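Local coordinates for protein copper-transporting ATPase PAA2, chloroplastic (Arabidopsis thaliana, PDB 5LBK) that moves copper across the chloroplast thylakoid membrane at the expense of ATP, this chain being its nucleotide-binding (N) domain, at residues 21-26 with 127-132; 72-75 with 79-82; 95-100 with 118-123. All coordinates share one frame; numbering follows the deposited sequence.

Contact 1. Residues 21-26 with 127-132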
ATOM      1  N   LEU A  21       5.542   3.049  -2.597  1.00 33.29           N
ATOM      2  CA  LEU A  21       5.965   3.342  -1.239  1.00 33.91           C
ATOM      3  C   LEU A  21       5.510   4.726  -0.799  1.00 35.65           C
ATOM      4  O   LEU A  21       5.116   4.895   0.359  1.00 35.35           O
ATOM      5  CB  LEU A  21       7.478   3.220  -1.155  1.00 35.89           C
ATOM      6  CG  LEU A  21       8.149   3.236   0.194  1.00 52.15           C
ATOM      7  CD1 LEU A  21       7.516   2.250   1.166  1.00 42.95           C
ATOM      8  CD2 LEU A  21       9.663   2.947  -0.065  1.00 40.07           C
ATOM      9  N   LYS A  22       5.619   5.740  -1.683  1.00 37.87           N
ATOM     10  CA  LYS A  22       5.231   7.106  -1.321  1.00 39.85           C
ATOM     11  C   LYS A  22       3.763   7.171  -0.944  1.00 38.00           C
ATOM     12  O   LYS A  22       3.386   7.843   0.022  1.00 38.81           O
ATOM     13  CB  LYS A  22       5.463   8.076  -2.473  1.00 42.44           C
ATOM     14  CG  LYS A  22       6.895   8.509  -2.664  1.00 50.60           C
ATOM     15  CD  LYS A  22       6.992   9.518  -3.807  1.00 52.26           C
ATOM     16  CE  LYS A  22       8.405  10.118  -3.886  1.00 68.95           C
ATOM     17  NZ  LYS A  22       8.604  11.082  -5.008  1.00 71.69           N
ATOM     18  N   MET A  23       2.919   6.558  -1.766  1.00 36.02           N
ATOM     19  CA  MET A  23       1.487   6.485  -1.456  1.00 34.40           C
ATOM     20  C   MET A  23       1.234   5.706  -0.185  1.00 32.73           C
ATOM     21  O   MET A  23       0.411   6.126   0.654  1.00 32.92           O
ATOM     22  CB  MET A  23       0.736   5.838  -2.612  1.00 32.86           C
ATOM     23  CG  MET A  23       0.555   6.748  -3.855  1.00 37.98           C
ATOM     24  SD  MET A  23      -0.307   5.789  -5.142  1.00 57.64           S
ATOM     25  CE  MET A  23      -0.534   7.053  -6.399  1.00 74.73           C
ATOM     26  N   ALA A  24       1.910   4.572  -0.005  1.00 31.34           N
ATOM     27  CA  ALA A  24       1.609   3.771   1.178  1.00 29.88           C
ATOM     28  C   ALA A  24       2.027   4.518   2.446  1.00 32.08           C
ATOM     29  O   ALA A  24       1.315   4.511   3.448  1.00 32.99           O
ATOM     30  CB  ALA A  24       2.303   2.426   1.105  1.00 28.24           C
ATOM     31  N   ALA A  25       3.193   5.144   2.422  1.00 33.97           N
ATOM     32  CA  ALA A  25       3.617   5.912   3.595  1.00 36.29           C
ATOM     33  C   ALA A  25       2.744   7.148   3.848  1.00 43.10           C
ATOM     34  O   ALA A  25       2.573   7.563   5.014  1.00 42.36           O
ATOM     35  CB  ALA A  25       5.082   6.310   3.424  1.00 43.52           C
ATOM     36  N   ALA A  26       2.198   7.765   2.796  1.00 38.05           N
ATOM     37  CA  ALA A  26       1.255   8.865   2.999  1.00 39.45           C
ATOM     38  C   ALA A  26       0.039   8.395   3.775  1.00 38.07           C
ATOM     39  O   ALA A  26      -0.441   9.089   4.685  1.00 40.87           O
ATOM     40  CB  ALA A  26       0.800   9.450   1.667  1.00 40.16           C
ATOM     41  N   GLY A 127      -7.691  -0.429  -8.783  1.00 29.83           N
ATOM     42  CA  GLY A 127      -7.566  -1.658  -8.013  1.00 26.82           C
ATOM     43  C   GLY A 127      -6.216  -1.772  -7.322  1.00 21.53           C
ATOM     44  O   GLY A 127      -5.581  -0.773  -6.983  1.00 26.67           O
ATOM     45  N   ILE A 128      -5.737  -3.015  -7.150  1.00 25.37           N
ATOM     46  CA  ILE A 128      -4.479  -3.224  -6.448  1.00 19.50           C
ATOM     47  C   ILE A 128      -3.366  -2.730  -7.350  1.00 23.27           C
ATOM     48  O   ILE A 128      -3.346  -3.050  -8.541  1.00 28.48           O
ATOM     49  CB  ILE A 128      -4.255  -4.707  -6.103  1.00 24.20           C
ATOM     50  CG1 ILE A 128      -5.288  -5.295  -5.169  1.00 32.83           C
ATOM     51  CG2 ILE A 128      -2.846  -4.885  -5.522  1.00 26.28           C
ATOM     52  CD1 ILE A 128      -5.266  -4.704  -3.877  1.00 31.18           C
ATOM     53  N   ILE A 129      -2.461  -1.917  -6.809  1.00 21.08           N
ATOM     54  CA  ILE A 129      -1.354  -1.381  -7.578  1.00 25.19           C
ATOM     55  C   ILE A 129      -0.010  -1.858  -7.042  1.00 28.71           C
ATOM     56  O   ILE A 129       1.013  -1.655  -7.705  1.00 26.90           O
ATOM     57  CB  ILE A 129      -1.376   0.167  -7.643  1.00 28.54           C
ATOM     58  CG1 ILE A 129      -1.196   0.791  -6.253  1.00 33.36           C
ATOM     59  CG2 ILE A 129      -2.707   0.634  -8.283  1.00 35.22           C
ATOM     60  CD1 ILE A 129      -0.870   2.234  -6.266  1.00 37.25           C
ATOM     61  N   GLY A 130       0.033  -2.535  -5.911  1.00 25.72           N
ATOM     62  CA  GLY A 130       1.314  -2.976  -5.395  1.00 24.45           C
ATOM     63  C   GLY A 130       1.139  -3.591  -4.034  1.00 22.38           C
ATOM     64  O   GLY A 130       0.026  -3.756  -3.521  1.00 21.87           O
ATOM     65  N   ALA A 131       2.268  -3.980  -3.474  1.00 22.89           N
ATOM     66  CA  ALA A 131       2.300  -4.614  -2.181  1.00 23.02           C
ATOM     67  C   ALA A 131       3.652  -4.317  -1.554  1.00 26.91           C
ATOM     68  O   ALA A 131       4.664  -4.155  -2.247  1.00 28.21           O
ATOM     69  CB  ALA A 131       2.066  -6.104  -2.306  1.00 27.10           C
ATOM     70  N   ILE A 132       3.671  -4.283  -0.230  1.00 22.93           N
ATOM     71  CA  ILE A 132       4.884  -4.096   0.525  1.00 19.93           C
ATOM     72  C   ILE A 132       5.115  -5.322   1.392  1.00 26.19           C
ATOM     73  O   ILE A 132       4.269  -5.681   2.221  1.00 27.19           O
ATOM     74  CB  ILE A 132       4.815  -2.823   1.369  1.00 27.89           C
ATOM     75  CG1 ILE A 132       4.536  -1.636   0.439  1.00 32.63           C
ATOM     76  CG2 ILE A 132       6.102  -2.647   2.015  1.00 27.93           C
ATOM     77  CD1 ILE A 132       4.077  -0.426   1.148  1.00 52.28           C
TER
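The end methyl of I132 meets the CB of A24 nearly head on: I132 CD1 lies 3.4 Å from A24 CB, closer than two methyl carbons usually sit. The torsions account for that reach. In I132, CG1 stands anti to the carbonyl carbon (chi1 -57°) and the chain runs on extended, which carries CD1 from the strand to the helix. L21 CD1 closes on the same methyl from the preceding turn of the helix, more loosely, at 4.4 Å from I132 CD1. A second meeting joins M23 and I129, whose side chains cross at about a right angle; M23 SD is 3.8 Å from I129 CD1, so the sulfur and not the terminal CE does the touching. Strand 127-134 carries a classic beta bulge here, I129 and G130 together pairing with V121 of the next strand.

Helix 17-27 thus lies across the antiparallel sheet, the axes of the two short segments 9.6 Å apart and inclined at 72°. V121 on the adjoining strand also touches A24, while I39 of helix 34-45 reaches both L21 and I132. All the pairs joining 21-26 to 127-132 are apolar, which implies that shape and burial, with no directional polar bond, hold this helix to its strand.

Contact 2. Residues 72-75 with 79-82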
ATOM      1  N   PHE A  72      -8.771   8.113  -3.763  1.00 31.45           N
ATOM      2  CA  PHE A  72      -8.602   7.302  -2.572  1.00 24.76           C
ATOM      3  C   PHE A  72      -7.575   6.196  -2.808  1.00 28.81           C
ATOM      4  O   PHE A  72      -7.530   5.580  -3.880  1.00 25.63           O
ATOM      5  CB  PHE A  72      -9.939   6.710  -2.134  1.00 24.56           C
ATOM      6  CG  PHE A  72     -10.799   7.734  -1.405  1.00 30.48           C
ATOM      7  CD1 PHE A  72     -10.480   8.116  -0.112  1.00 31.53           C
ATOM      8  CD2 PHE A  72     -11.825   8.385  -2.056  1.00 37.39           C
ATOM      9  CE1 PHE A  72     -11.250   9.101   0.529  1.00 26.93           C
ATOM     10  CE2 PHE A  72     -12.567   9.341  -1.415  1.00 59.35           C
ATOM     11  CZ  PHE A  72     -12.245   9.703  -0.134  1.00 29.64           C
ATOM     12  N   VAL A  73      -6.769   5.943  -1.779  1.00 24.34           N
ATOM     13  CA  VAL A  73      -5.726   4.914  -1.730  1.00 25.83           C
ATOM     14  C   VAL A  73      -5.932   4.154  -0.429  1.00 25.83           C
ATOM     15  O   VAL A  73      -6.220   4.772   0.615  1.00 23.44           O
ATOM     16  CB  VAL A  73      -4.310   5.530  -1.780  1.00 26.81           C
ATOM     17  CG1 VAL A  73      -3.209   4.419  -1.585  1.00 24.73           C
ATOM     18  CG2 VAL A  73      -4.105   6.328  -3.090  1.00 31.78           C
ATOM     19  N   ALA A  74      -5.887   2.838  -0.498  1.00 23.84           N
ATOM     20  CA  ALA A  74      -6.093   1.956   0.654  1.00 23.56           C
ATOM     21  C   ALA A  74      -4.866   1.065   0.858  1.00 28.96           C
ATOM     22  O   ALA A  74      -4.267   0.610  -0.104  1.00 23.44           O
ATOM     23  CB  ALA A  74      -7.355   1.128   0.448  1.00 23.37           C
ATOM     24  N   VAL A  75      -4.476   0.853   2.119  1.00 20.72           N
ATOM     25  CA  VAL A  75      -3.361   0.025   2.521  1.00 20.79           C
ATOM     26  C   VAL A  75      -3.830  -0.937   3.598  1.00 23.87           C
ATOM     27  O   VAL A  75      -4.451  -0.511   4.568  1.00 28.20           O
ATOM     28  CB  VAL A  75      -2.192   0.883   3.064  1.00 28.65           C
ATOM     29  CG1 VAL A  75      -1.021   0.005   3.405  1.00 26.63           C
ATOM     30  CG2 VAL A  75      -1.735   1.909   2.034  1.00 29.77           C
ATOM     31  N   GLU A  79      -7.834  -8.695   0.789  1.00 25.36           N
ATOM     32  CA  GLU A  79      -9.257  -8.719   0.519  1.00 23.75           C
ATOM     33  C   GLU A  79      -9.891  -7.363   0.818  1.00 20.01           C
ATOM     34  O   GLU A  79     -10.730  -6.882   0.049  1.00 24.83           O
ATOM     35  CB  GLU A  79      -9.943  -9.835   1.311  1.00 26.66           C
ATOM     36  CG  GLU A  79     -11.411  -9.977   0.870  1.00 29.67           C
ATOM     37  CD  GLU A  79     -12.257 -10.701   1.865  1.00 53.60           C
ATOM     38  OE1 GLU A  79     -11.718 -11.093   2.926  1.00 53.46           O
ATOM     39  OE2 GLU A  79     -13.457 -10.880   1.564  1.00 47.14           O
ATOM     40  N   TRP A  80      -9.462  -6.717   1.900  1.00 23.60           N
ATOM     41  CA  TRP A  80     -10.049  -5.445   2.307  1.00 29.59           C
ATOM     42  C   TRP A  80      -9.676  -4.338   1.340  1.00 22.85           C
ATOM     43  O   TRP A  80     -10.540  -3.541   0.946  1.00 22.90           O
ATOM     44  CB  TRP A  80      -9.612  -5.113   3.732  1.00 23.86           C
ATOM     45  CG  TRP A  80     -10.213  -3.842   4.264  1.00 21.89           C
ATOM     46  CD1 TRP A  80     -11.404  -3.710   4.909  1.00 24.69           C
ATOM     47  CD2 TRP A  80      -9.618  -2.530   4.243  1.00 24.73           C
ATOM     48  NE1 TRP A  80     -11.594  -2.395   5.285  1.00 27.61           N
ATOM     49  CE2 TRP A  80     -10.516  -1.653   4.877  1.00 27.35           C
ATOM     50  CE3 TRP A  80      -8.393  -2.011   3.747  1.00 26.92           C
ATOM     51  CZ2 TRP A  80     -10.258  -0.283   5.009  1.00 30.19           C
ATOM     52  CZ3 TRP A  80      -8.157  -0.648   3.877  1.00 26.54           C
ATOM     53  CH2 TRP A  80      -9.062   0.182   4.517  1.00 27.46           C
ATOM     54  N   VAL A  81      -8.397  -4.300   0.889  1.00 22.75           N
ATOM     55  CA  VAL A  81      -7.990  -3.315  -0.115  1.00 21.06           C
ATOM     56  C   VAL A  81      -8.758  -3.560  -1.394  1.00 23.13           C
ATOM     57  O   VAL A  81      -9.302  -2.630  -2.006  1.00 21.11           O
ATOM     58  CB  VAL A  81      -6.467  -3.368  -0.339  1.00 16.61           C
ATOM     59  CG1 VAL A  81      -6.047  -2.514  -1.503  1.00 24.89           C
ATOM     60  CG2 VAL A  81      -5.738  -2.859   0.921  1.00 20.50           C
ATOM     61  N   SER A  82      -8.804  -4.823  -1.828  1.00 23.87           N
ATOM     62  CA  SER A  82      -9.477  -5.127  -3.074  1.00 26.72           C
ATOM     63  C   SER A  82     -10.937  -4.728  -3.006  1.00 28.24           C
ATOM     64  O   SER A  82     -11.502  -4.197  -3.979  1.00 25.31           O
ATOM     65  CB  SER A  82      -9.319  -6.614  -3.358  1.00 27.39           C
ATOM     66  OG  SER A  82     -10.035  -6.980  -4.494  1.00 35.99           O
TER
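A74 and V81 come together where helix 78-84 folds back on the strand just before it; their CA atoms are 5.7 Å apart, the nearest such pair of the two segments. The tight part is where V81 and the indole of W80 meet the strand backbone. V81 CG2 lies 3.8 Å from the carbonyl carbon V75 C, and V81 CG1 is 3.9 Å from A74 O, so both branches rest largely on strand backbone. CG1 stands anti to the backbone N of V81 (chi1 172°), leaving CG2 beside that N and turned to V75. Next to it the indole of W80 brings its six-membered ring to the strand: W80 CZ3 is 3.9 Å from A74 CB and 3.8 Å from V75 O, both approached obliquely.

This is a short strand-to-helix connection, in which helix 78-84 follows strand 71-76 at once and lies against the face of the antiparallel sheet to which A74 points. V73 and V75 point to the other face, where both touch V27 of helix 17-27.

The methyl-to-methyl part of the contact is looser, A74 CB and V81 CG2 being 4.3 Å apart. Beyond the strand, the ring of W80 meets that of F62 and its NE1 is hydrogen-bonded to E59 OE1, while E79 extends from the helix as an exposed side chain.

Contact 3. Residues 95-100 with 118-123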
ATOM      1  N   VAL A  95      -2.071 -13.130 -10.388  1.00 29.71           N
ATOM      2  CA  VAL A  95      -1.112 -14.231 -10.422  1.00 29.95           C
ATOM      3  C   VAL A  95       0.310 -13.674 -10.455  1.00 28.98           C
ATOM      4  O   VAL A  95       1.191 -14.133  -9.728  1.00 29.20           O
ATOM      5  CB  VAL A  95      -1.381 -15.140 -11.636  1.00 31.24           C
ATOM      6  CG1 VAL A  95      -0.233 -16.107 -11.817  1.00 32.12           C
ATOM      7  CG2 VAL A  95      -2.728 -15.878 -11.469  1.00 33.17           C
ATOM      8  N   LYS A  96       0.538 -12.674 -11.307  1.00 28.58           N
ATOM      9  CA  LYS A  96       1.870 -12.078 -11.405  1.00 28.60           C
ATOM     10  C   LYS A  96       2.312 -11.531 -10.051  1.00 28.34           C
ATOM     11  O   LYS A  96       3.411 -11.818  -9.561  1.00 28.86           O
ATOM     12  CB  LYS A  96       1.852 -10.951 -12.445  1.00 29.98           C
ATOM     13  CG  LYS A  96       1.711 -11.445 -13.910  1.00 42.33           C
ATOM     14  CD  LYS A  96       2.942 -12.189 -14.375  1.00 46.72           C
ATOM     15  CE  LYS A  96       2.799 -12.656 -15.829  1.00 61.05           C
ATOM     16  NZ  LYS A  96       4.070 -13.258 -16.338  1.00 54.83           N
ATOM     17  N   LEU A  97       1.445 -10.758  -9.411  1.00 28.29           N
ATOM     18  CA  LEU A  97       1.793 -10.147  -8.138  1.00 28.93           C
ATOM     19  C   LEU A  97       2.070 -11.213  -7.097  1.00 29.24           C
ATOM     20  O   LEU A  97       3.022 -11.122  -6.335  1.00 29.98           O
ATOM     21  CB  LEU A  97       0.647  -9.229  -7.673  1.00 29.76           C
ATOM     22  CG  LEU A  97       0.912  -8.383  -6.452  1.00 32.71           C
ATOM     23  CD1 LEU A  97       2.032  -7.408  -6.736  1.00 37.82           C
ATOM     24  CD2 LEU A  97      -0.348  -7.652  -6.071  1.00 34.48           C
ATOM     25  N   GLU A  98       1.185 -12.208  -7.005  1.00 29.38           N
ATOM     26  CA  GLU A  98       1.376 -13.255  -6.018  1.00 30.58           C
ATOM     27  C   GLU A  98       2.551 -14.148  -6.382  1.00 32.08           C
ATOM     28  O   GLU A  98       3.171 -14.741  -5.500  1.00 31.95           O
ATOM     29  CB  GLU A  98       0.072 -14.059  -5.869  1.00 31.80           C
ATOM     30  CG  GLU A  98      -1.069 -13.166  -5.334  1.00 32.70           C
ATOM     31  CD  GLU A  98      -0.795 -12.627  -3.916  1.00 34.43           C
ATOM     32  OE1 GLU A  98      -0.381 -13.380  -3.031  1.00 45.12           O
ATOM     33  OE2 GLU A  98      -0.930 -11.424  -3.695  1.00 37.33           O
ATOM     34  N   SER A  99       2.870 -14.268  -7.667  1.00 35.21           N
ATOM     35  CA  SER A  99       4.027 -15.065  -8.033  1.00 33.96           C
ATOM     36  C   SER A  99       5.311 -14.389  -7.587  1.00 31.10           C
ATOM     37  O   SER A  99       6.229 -15.059  -7.121  1.00 32.50           O
ATOM     38  CB  SER A  99       4.100 -15.314  -9.537  1.00 32.98           C
ATOM     39  OG  SER A  99       3.204 -16.312  -9.933  1.00 46.59           O
ATOM     40  N   LEU A 100       5.379 -13.064  -7.713  1.00 30.44           N
ATOM     41  CA  LEU A 100       6.521 -12.322  -7.197  1.00 31.51           C
ATOM     42  C   LEU A 100       6.629 -12.429  -5.689  1.00 32.46           C
ATOM     43  O   LEU A 100       7.718 -12.628  -5.136  1.00 34.03           O
ATOM     44  CB  LEU A 100       6.422 -10.871  -7.598  1.00 31.55           C
ATOM     45  CG  LEU A 100       6.619 -10.534  -9.048  1.00 33.89           C
ATOM     46  CD1 LEU A 100       6.016  -9.259  -9.343  1.00 35.81           C
ATOM     47  CD2 LEU A 100       8.131 -10.470  -9.363  1.00 39.76           C
ATOM     48  N   VAL A 118       2.607  -9.156   4.336  1.00 31.67           N
ATOM     49  CA  VAL A 118       2.458  -8.372   3.111  1.00 22.34           C
ATOM     50  C   VAL A 118       1.313  -7.390   3.329  1.00 27.68           C
ATOM     51  O   VAL A 118       0.194  -7.779   3.724  1.00 27.81           O
ATOM     52  CB  VAL A 118       2.193  -9.239   1.863  1.00 28.16           C
ATOM     53  CG1 VAL A 118       2.028  -8.336   0.601  1.00 23.84           C
ATOM     54  CG2 VAL A 118       3.339 -10.249   1.648  1.00 32.09           C
ATOM     55  N   VAL A 119       1.585  -6.132   3.033  1.00 24.22           N
ATOM     56  CA  VAL A 119       0.599  -5.054   3.105  1.00 26.47           C
ATOM     57  C   VAL A 119       0.267  -4.616   1.688  1.00 21.17           C
ATOM     58  O   VAL A 119       1.186  -4.304   0.908  1.00 26.43           O
ATOM     59  CB  VAL A 119       1.186  -3.874   3.895  1.00 35.69           C
ATOM     60  CG1 VAL A 119       0.194  -2.764   3.993  1.00 39.58           C
ATOM     61  CG2 VAL A 119       1.676  -4.365   5.254  1.00 44.35           C
ATOM     62  N   TYR A 120      -0.996  -4.748   1.289  1.00 19.63           N
ATOM     63  CA  TYR A 120      -1.337  -4.387  -0.082  1.00 20.83           C
ATOM     64  C   TYR A 120      -1.704  -2.931  -0.228  1.00 24.27           C
ATOM     65  O   TYR A 120      -2.164  -2.283   0.709  1.00 22.57           O
ATOM     66  CB  TYR A 120      -2.473  -5.270  -0.593  1.00 20.14           C
ATOM     67  CG  TYR A 120      -2.021  -6.719  -0.796  1.00 20.66           C
ATOM     68  CD1 TYR A 120      -1.906  -7.589   0.288  1.00 24.09           C
ATOM     69  CD2 TYR A 120      -1.614  -7.172  -2.039  1.00 23.14           C
ATOM     70  CE1 TYR A 120      -1.438  -8.874   0.131  1.00 27.79           C
ATOM     71  CE2 TYR A 120      -1.172  -8.454  -2.195  1.00 24.17           C
ATOM     72  CZ  TYR A 120      -1.093  -9.291  -1.126  1.00 24.68           C
ATOM     73  OH  TYR A 120      -0.642 -10.586  -1.288  1.00 27.20           O
ATOM     74  N   VAL A 121      -1.514  -2.431  -1.426  1.00 20.01           N
ATOM     75  CA  VAL A 121      -1.790  -1.042  -1.759  1.00 21.86           C
ATOM     76  C   VAL A 121      -2.735  -0.971  -2.949  1.00 24.38           C
ATOM     77  O   VAL A 121      -2.461  -1.540  -4.016  1.00 21.31           O
ATOM     78  CB  VAL A 121      -0.494  -0.269  -2.044  1.00 25.44           C
ATOM     79  CG1 VAL A 121      -0.781   1.197  -2.226  1.00 30.06           C
ATOM     80  CG2 VAL A 121       0.456  -0.508  -0.890  1.00 26.01           C
ATOM     81  N   GLY A 122      -3.842  -0.245  -2.791  1.00 21.75           N
ATOM     82  CA  GLY A 122      -4.811  -0.104  -3.855  1.00 21.36           C
ATOM     83  C   GLY A 122      -5.245   1.334  -4.072  1.00 24.61           C
ATOM     84  O   GLY A 122      -5.161   2.161  -3.167  1.00 26.74           O
ATOM     85  N   ARG A 123      -5.682   1.636  -5.303  1.00 25.73           N
ATOM     86  CA  ARG A 123      -6.120   2.994  -5.658  1.00 28.84           C
ATOM     87  C   ARG A 123      -7.434   2.997  -6.425  1.00 28.40           C
ATOM     88  O   ARG A 123      -7.602   2.205  -7.353  1.00 30.44           O
ATOM     89  CB  ARG A 123      -5.047   3.698  -6.487  1.00 27.47           C
ATOM     90  CG  ARG A 123      -5.340   5.137  -6.777  1.00 29.00           C
ATOM     91  CD  ARG A 123      -4.041   5.761  -7.180  1.00 35.52           C
ATOM     92  NE  ARG A 123      -4.179   7.136  -7.550  1.00 42.75           N
ATOM     93  CZ  ARG A 123      -4.538   7.561  -8.751  1.00 50.30           C
ATOM     94  NH1 ARG A 123      -4.812   6.707  -9.734  1.00 51.52           N
ATOM     95  NH2 ARG A 123      -4.636   8.859  -8.950  1.00 52.12           N
TER
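Y120 and E98 supply the polar link between strand 117-123 and helix 91-102. The phenol is the hydrogen-bond donor, Y120 OH to E98 OE2 at 2.6 Å, and OE2 accepts on its syn lone pair, the side of the other carboxylate oxygen. E98 OE1 is farther from Y120 OH, at 3.3 Å, and makes no such bond. The carboxylate comes to the ring at its edge, its plane 26° from that of the ring, while the two side chains cross at about a right angle. A bend in E98 (chi2 -63°) turns its end to the strand although CB does not point there.

One apolar contact accompanies this bond. L97 CD2 meets the ring edge at Y120 CE2, 4.0 Å away, and the two side chains run past each other in opposite directions. Within the strand itself, V118 CG1 lies over one face of the ring, 3.5 Å above its plane and offset toward the rim. L101 and A131 also touch Y120, and L97 packs on I128.

A phenylalanine in place of Y120 would probably keep the ring against L97 but leave the E98 carboxylate without its phenolic donor.

The arrangement is that of a helix laid on one face of an antiparallel sheet, as in the alpha/beta nucleotide-binding domains of P-type ATPases, with one aromatic residue bridging the layers.

The three contacts share one antiparallel sheet, with centres 9 Å (contacts 1 and 2), 10 Å (1 and 3) and 11 Å (2 and 3) apart. Strands 127-134, 117-123 and 71-76 are consecutive neighbours in it. Helix 17-27 packs on one face; helices 78-84 and 91-102 pack on the other. Along the chain contact 1 closes a loop that holds contact 2 and then contact 3, in series. Backbone bonds tie them: I132 N is 2.7 Å from V119 O, and A74 N is 2.8 Å from G122 O, both probable hydrogen bonds. The N-domain is therefore a sheet with helices on both faces, tied together from early to late in its sequence.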